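Local coordinates for protein putative dihydrodipicolinate synthase (Thermus thermophilus, PDB 2PCQ) that adopts the TIM-barrel fold of the dihydrodipicolinate synthase family, although its own function is only putatively assigned, at residues A[3-8]-A[193-198]; A[205-210]-A[221-226]. All blocks are in the same frame, centred on the assembly; numbering follows the deposited sequence.

Contact 1. Residues A[3-8]-A[193-198]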
loop_
_atom_site.group_PDB
_atom_site.type_symbol
_atom_site.label_atom_id
_atom_site.label_comp_id
_atom_site.label_asym_id
_atom_site.label_seq_id
_atom_site.Cartn_x
_atom_site.Cartn_y
_atom_site.Cartn_z
ATOM N N LEU A 3 -23.394 16.609 12.420
ATOM C CA LEU A 3 -22.938 16.343 13.778
ATOM C C LEU A 3 -21.429 16.475 13.854
ATOM O O LEU A 3 -20.711 16.036 12.964
ATOM C CB LEU A 3 -23.316 14.930 14.237
ATOM C CG LEU A 3 -24.792 14.576 14.386
ATOM C CD1 LEU A 3 -25.390 14.229 13.028
ATOM C CD2 LEU A 3 -24.920 13.399 15.335
ATOM N N PRO A 4 -20.924 17.105 14.921
ATOM C CA PRO A 4 -19.473 17.225 14.999
ATOM C C PRO A 4 -18.872 16.201 15.958
ATOM O O PRO A 4 -19.488 15.841 16.961
ATOM C CB PRO A 4 -19.287 18.639 15.518
ATOM C CG PRO A 4 -20.391 18.723 16.546
ATOM C CD PRO A 4 -21.578 18.079 15.818
ATOM N N PRO A 5 -17.678 15.687 15.633
ATOM C CA PRO A 5 -17.031 14.719 16.520
ATOM C C PRO A 5 -16.251 15.607 17.494
ATOM O O PRO A 5 -15.131 16.030 17.200
ATOM C CB PRO A 5 -16.119 13.940 15.574
ATOM C CG PRO A 5 -15.724 14.977 14.567
ATOM C CD PRO A 5 -17.038 15.698 14.305
ATOM N N ILE A 6 -16.847 15.917 18.641
ATOM C CA ILE A 6 -16.171 16.793 19.587
ATOM C C ILE A 6 -14.917 16.188 20.203
ATOM O O ILE A 6 -14.878 15.008 20.551
ATOM C CB ILE A 6 -17.112 17.257 20.731
ATOM C CG1 ILE A 6 -17.520 16.073 21.607
ATOM C CG2 ILE A 6 -18.344 17.936 20.143
ATOM C CD1 ILE A 6 -18.237 16.496 22.877
ATOM N N PRO A 7 -13.857 16.997 20.326
ATOM C CA PRO A 7 -12.621 16.488 20.914
ATOM C C PRO A 7 -12.790 16.310 22.415
ATOM O O PRO A 7 -13.725 16.851 23.006
ATOM C CB PRO A 7 -11.601 17.569 20.562
ATOM C CG PRO A 7 -12.424 18.814 20.558
ATOM C CD PRO A 7 -13.684 18.378 19.840
ATOM N N THR A 8 -11.906 15.523 23.020
ATOM C CA THR A 8 -11.940 15.298 24.458
ATOM C C THR A 8 -10.756 16.073 25.026
ATOM O O THR A 8 -9.601 15.751 24.753
ATOM C CB THR A 8 -11.798 13.807 24.801
ATOM O OG1 THR A 8 -12.884 13.083 24.210
ATOM C CG2 THR A 8 -11.825 13.606 26.313
ATOM N N ILE A 193 -20.811 13.807 9.573
ATOM C CA ILE A 193 -20.324 13.872 10.945
ATOM C C ILE A 193 -18.893 14.302 10.662
ATOM O O ILE A 193 -18.010 13.481 10.410
ATOM C CB ILE A 193 -20.395 12.495 11.629
ATOM C CG1 ILE A 193 -21.862 12.053 11.713
ATOM C CG2 ILE A 193 -19.776 12.568 13.024
ATOM C CD1 ILE A 193 -22.087 10.710 12.392
ATOM N N LEU A 194 -18.692 15.617 10.678
ATOM C CA LEU A 194 -17.419 16.215 10.312
ATOM C C LEU A 194 -16.691 17.002 11.383
ATOM O O LEU A 194 -17.285 17.829 12.071
ATOM C CB LEU A 194 -17.659 17.138 9.118
ATOM C CG LEU A 194 -18.547 16.585 8.001
ATOM C CD1 LEU A 194 -19.013 17.714 7.084
ATOM C CD2 LEU A 194 -17.765 15.547 7.213
ATOM N N ALA A 195 -15.389 16.762 11.489
ATOM C CA ALA A 195 -14.553 17.474 12.442
ATOM C C ALA A 195 -14.647 18.969 12.143
ATOM O O ALA A 195 -14.612 19.795 13.051
ATOM C CB ALA A 195 -13.102 17.004 12.320
ATOM N N ALA A 196 -14.774 19.309 10.864
ATOM C CA ALA A 196 -14.866 20.705 10.448
ATOM C C ALA A 196 -16.148 21.361 10.955
ATOM O O ALA A 196 -16.242 22.587 11.010
ATOM C CB ALA A 196 -14.785 20.807 8.927
ATOM N N ALA A 197 -17.132 20.545 11.326
ATOM C CA ALA A 197 -18.393 21.066 11.840
ATOM C C ALA A 197 -18.213 21.591 13.264
ATOM O O ALA A 197 -19.127 22.194 13.828
ATOM C CB ALA A 197 -19.474 19.993 11.804
ATOM N N ASN A 198 -17.042 21.344 13.851
ATOM C CA ASN A 198 -16.743 21.853 15.189
ATOM C C ASN A 198 -16.431 23.344 15.034
ATOM O O ASN A 198 -16.558 24.120 15.982
ATOM C CB ASN A 198 -15.486 21.200 15.784
ATOM C CG ASN A 198 -15.722 19.792 16.290
ATOM O OD1 ASN A 198 -15.302 18.818 15.665
ATOM N ND2 ASN A 198 -16.383 19.679 17.430
#
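Leu3 and Ile193 form a parallel bridge at the seam where the first and eighth strands close the barrel, their CA atoms 4.6 Å apart. The carbonyl O of Leu3 is approached twice: by Leu194 N at 3.1 Å, in a weak hydrogen bond bent to 126° at the hydrogen, and by the CA-H of Ile193, with CA 3.0 Å from that oxygen. Both side chains project from the same face of the sheet. Ile193 holds CG1 anti to its carbonyl carbon (chi1 -63°), and this branch meets Leu3 CB at 4.1 Å, while its CG2 branch lies by the Leu3 carbonyl.

Beyond the bridge, proline rings take over. Pro5 brings CD to 3.1 Å from the carbonyl O of Leu194, and its CG presses on Ala195 CA at 3.5 Å, a tight carbon contact. The same Leu194 oxygen accepts the N-H of Ala197 (N to O 2.8 Å), in a turn that brings Ala197 CB to 4.0 Å from Pro4 CB. Asn198 passes beside Pro4, crosses Ile6 at about a right angle and meets Pro7 tip to tip.

Pro5, which has no N-H, presents CD to Leu194 O, so the pairing stops after Leu3; carbon packing, to which Pro4 adds its CB, takes over, and the ladder gives way to a buried, mostly apolar joint.

Contact 2. Residues A[205-210]-A[221-226]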
loop_
_atom_site.group_PDB
_atom_site.type_symbol
_atom_site.label_atom_id
_atom_site.label_comp_id
_atom_site.label_asym_id
_atom_site.label_seq_id
_atom_site.Cartn_x
_atom_site.Cartn_y
_atom_site.Cartn_z
ATOM N N ARG A 205 -24.216 22.956 7.384
ATOM C CA ARG A 205 -25.670 22.809 7.441
ATOM C C ARG A 205 -26.273 23.494 6.207
ATOM O O ARG A 205 -27.178 22.966 5.557
ATOM C CB ARG A 205 -26.213 23.480 8.707
ATOM C CG ARG A 205 -27.731 23.558 8.776
ATOM C CD ARG A 205 -28.312 22.217 9.185
ATOM N NE ARG A 205 -29.141 21.622 8.151
ATOM C CZ ARG A 205 -29.734 20.438 8.264
ATOM N NH1 ARG A 205 -29.585 19.720 9.371
ATOM N NH2 ARG A 205 -30.484 19.976 7.273
ATOM N N ALA A 206 -25.752 24.676 5.893
ATOM C CA ALA A 206 -26.221 25.445 4.747
ATOM C C ALA A 206 -25.956 24.693 3.444
ATOM O O ALA A 206 -26.783 24.699 2.531
ATOM C CB ALA A 206 -25.530 26.808 4.719
ATOM N N LEU A 207 -24.799 24.045 3.363
ATOM C CA LEU A 207 -24.431 23.291 2.171
ATOM C C LEU A 207 -25.410 22.136 1.998
ATOM O O LEU A 207 -25.902 21.881 0.898
ATOM C CB LEU A 207 -22.990 22.773 2.297
ATOM C CG LEU A 207 -22.410 21.888 1.188
ATOM C CD1 LEU A 207 -22.785 22.423 -0.183
ATOM C CD2 LEU A 207 -20.889 21.844 1.344
ATOM N N LEU A 208 -25.687 21.442 3.095
ATOM C CA LEU A 208 -26.627 20.333 3.088
ATOM C C LEU A 208 -28.007 20.840 2.650
ATOM O O LEU A 208 -28.678 20.208 1.829
ATOM C CB LEU A 208 -26.714 19.716 4.490
ATOM C CG LEU A 208 -27.787 18.649 4.733
ATOM C CD1 LEU A 208 -27.612 17.503 3.749
ATOM C CD2 LEU A 208 -27.694 18.142 6.168
ATOM N N ASP A 209 -28.424 21.983 3.192
ATOM C CA ASP A 209 -29.722 22.558 2.841
ATOM C C ASP A 209 -29.803 22.919 1.359
ATOM O O ASP A 209 -30.798 22.614 0.699
ATOM C CB ASP A 209 -30.021 23.803 3.684
ATOM C CG ASP A 209 -30.349 23.469 5.129
ATOM O OD1 ASP A 209 -30.876 22.363 5.386
ATOM O OD2 ASP A 209 -30.097 24.316 6.009
ATOM N N HIS A 210 -28.767 23.574 0.840
ATOM C CA HIS A 210 -28.742 23.942 -0.573
ATOM C C HIS A 210 -28.963 22.703 -1.436
ATOM O O HIS A 210 -29.754 22.725 -2.378
ATOM C CB HIS A 210 -27.398 24.565 -0.965
ATOM C CG HIS A 210 -27.234 25.992 -0.543
ATOM N ND1 HIS A 210 -28.191 26.955 -0.785
ATOM C CD2 HIS A 210 -26.196 26.634 0.044
ATOM C CE1 HIS A 210 -27.749 28.127 -0.366
ATOM N NE2 HIS A 210 -26.539 27.960 0.141
ATOM N N GLU A 221 -20.766 26.360 -4.836
ATOM C CA GLU A 221 -19.963 27.497 -4.392
ATOM C C GLU A 221 -19.580 27.366 -2.926
ATOM O O GLU A 221 -18.464 27.714 -2.536
ATOM C CB GLU A 221 -20.707 28.822 -4.609
ATOM C CG GLU A 221 -20.788 29.262 -6.069
ATOM C CD GLU A 221 -19.419 29.375 -6.727
ATOM O OE1 GLU A 221 -18.569 30.135 -6.214
ATOM O OE2 GLU A 221 -19.190 28.706 -7.758
ATOM N N LEU A 222 -20.501 26.867 -2.108
ATOM C CA LEU A 222 -20.208 26.704 -0.689
ATOM C C LEU A 222 -19.221 25.551 -0.493
ATOM O O LEU A 222 -18.342 25.612 0.369
ATOM C CB LEU A 222 -21.502 26.457 0.095
ATOM C CG LEU A 222 -21.419 26.580 1.619
ATOM C CD1 LEU A 222 -20.644 27.837 1.999
ATOM C CD2 LEU A 222 -22.829 26.613 2.207
ATOM N N GLN A 223 -19.366 24.508 -1.308
ATOM C CA GLN A 223 -18.474 23.350 -1.253
ATOM C C GLN A 223 -17.045 23.804 -1.570
ATOM O O GLN A 223 -16.086 23.383 -0.920
ATOM C CB GLN A 223 -18.948 22.290 -2.260
ATOM C CG GLN A 223 -17.875 21.347 -2.823
ATOM C CD GLN A 223 -17.297 20.381 -1.807
ATOM O OE1 GLN A 223 -18.012 19.844 -0.953
ATOM N NE2 GLN A 223 -15.996 20.131 -1.912
ATOM N N LYS A 224 -16.908 24.673 -2.566
ATOM C CA LYS A 224 -15.597 25.188 -2.942
ATOM C C LYS A 224 -15.045 26.086 -1.834
ATOM O O LYS A 224 -13.854 26.039 -1.519
ATOM C CB LYS A 224 -15.703 25.973 -4.253
ATOM C CG LYS A 224 -16.063 25.095 -5.445
ATOM C CD LYS A 224 -16.608 25.900 -6.617
ATOM C CE LYS A 224 -15.587 26.877 -7.160
ATOM N NZ LYS A 224 -16.150 27.657 -8.301
ATOM N N LYS A 225 -15.916 26.895 -1.240
ATOM C CA LYS A 225 -15.512 27.798 -0.168
ATOM C C LYS A 225 -15.010 27.043 1.061
ATOM O O LYS A 225 -14.047 27.463 1.710
ATOM C CB LYS A 225 -16.682 28.696 0.236
ATOM C CG LYS A 225 -16.367 29.643 1.390
ATOM C CD LYS A 225 -17.541 30.567 1.686
ATOM C CE LYS A 225 -17.821 31.502 0.515
ATOM N NZ LYS A 225 -16.654 32.382 0.223
ATOM N N LEU A 226 -15.660 25.926 1.375
ATOM C CA LEU A 226 -15.287 25.129 2.540
ATOM C C LEU A 226 -14.179 24.098 2.291
ATOM O O LEU A 226 -13.647 23.515 3.237
ATOM C CB LEU A 226 -16.527 24.416 3.098
ATOM C CG LEU A 226 -17.667 25.311 3.599
ATOM C CD1 LEU A 226 -18.867 24.454 4.008
ATOM C CD2 LEU A 226 -17.174 26.147 4.778
#
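Leu207 and Leu222 meet where helices 205-210 and 221-226 run nearly antiparallel, their axes 9.7 Å apart at closest approach with an angle of 154° between their directions, and the CA atoms of these two leucines are 6.1 Å from each other. Leu222 is the side chain that reaches across from helix 221-226. Its CG stands anti to the backbone N (chi1 -167°), and from there CD2 reaches the opposing helix, 3.4 Å from the backbone N of Leu207 and 3.7 Å from Ala206 CB. The same methyl lies against Leu207 CB at 3.8 Å. His210 adds its ring edge: Leu222 CD2 sits near the ring plane, 4.0 Å from His210 CD2, and the two side chains cross at about a right angle.

Leu207 answers in the other direction. Its CG is also anti to the backbone N, and chi2, 43°, sets CD2 3.9 Å from Gln223 CA; the same methyl approaches Leu226 CD1 at 4.2 Å. No hydrogen bond links the segments, and the polar groups beside this apolar strip look elsewhere. The Gln223 amide binds Pro179 O and Leu182 N, His210 ND1 pairs with Arg215 NE, and Arg205 makes salt bridges to Asp209, one turn along its own helix, and to Asp33.

Gln165 of the second subunit packs against Gln223 and Lys224, and Trp281 near the C-terminus touches Ala206 and Leu222. Phe181 of helix 181-186 packs on Leu207 and Gln223. The pair is thus an antiparallel hairpin on the outside of the barrel: helix 201-212, the first helix after strand 191-193, turns back into the long helix 216-247 beside helix 181-186.

Overall arrangement
The centre of contact 1 is about 6 Å from the centre of the chain, deep in the fold, and this contact closes the barrel itself; the centre of contact 2 is about 19 Å from the same point, among the helices that follow the last strand. The two contact centres are about 17 Å apart, and their nearest atoms, about 6 Å apart, do not touch. Tyr204 of helix 201-212 bridges the gap, packing on Leu194 and Ala196 of contact 1 and on Leu226 of contact 2. The long helix 216-247 serves both: it supplies one side of contact 2, and farther along Leu233 and Leu241 meet Ala196 and Asn198. The potassium site at Ala143 and Val148 belongs to neither contact.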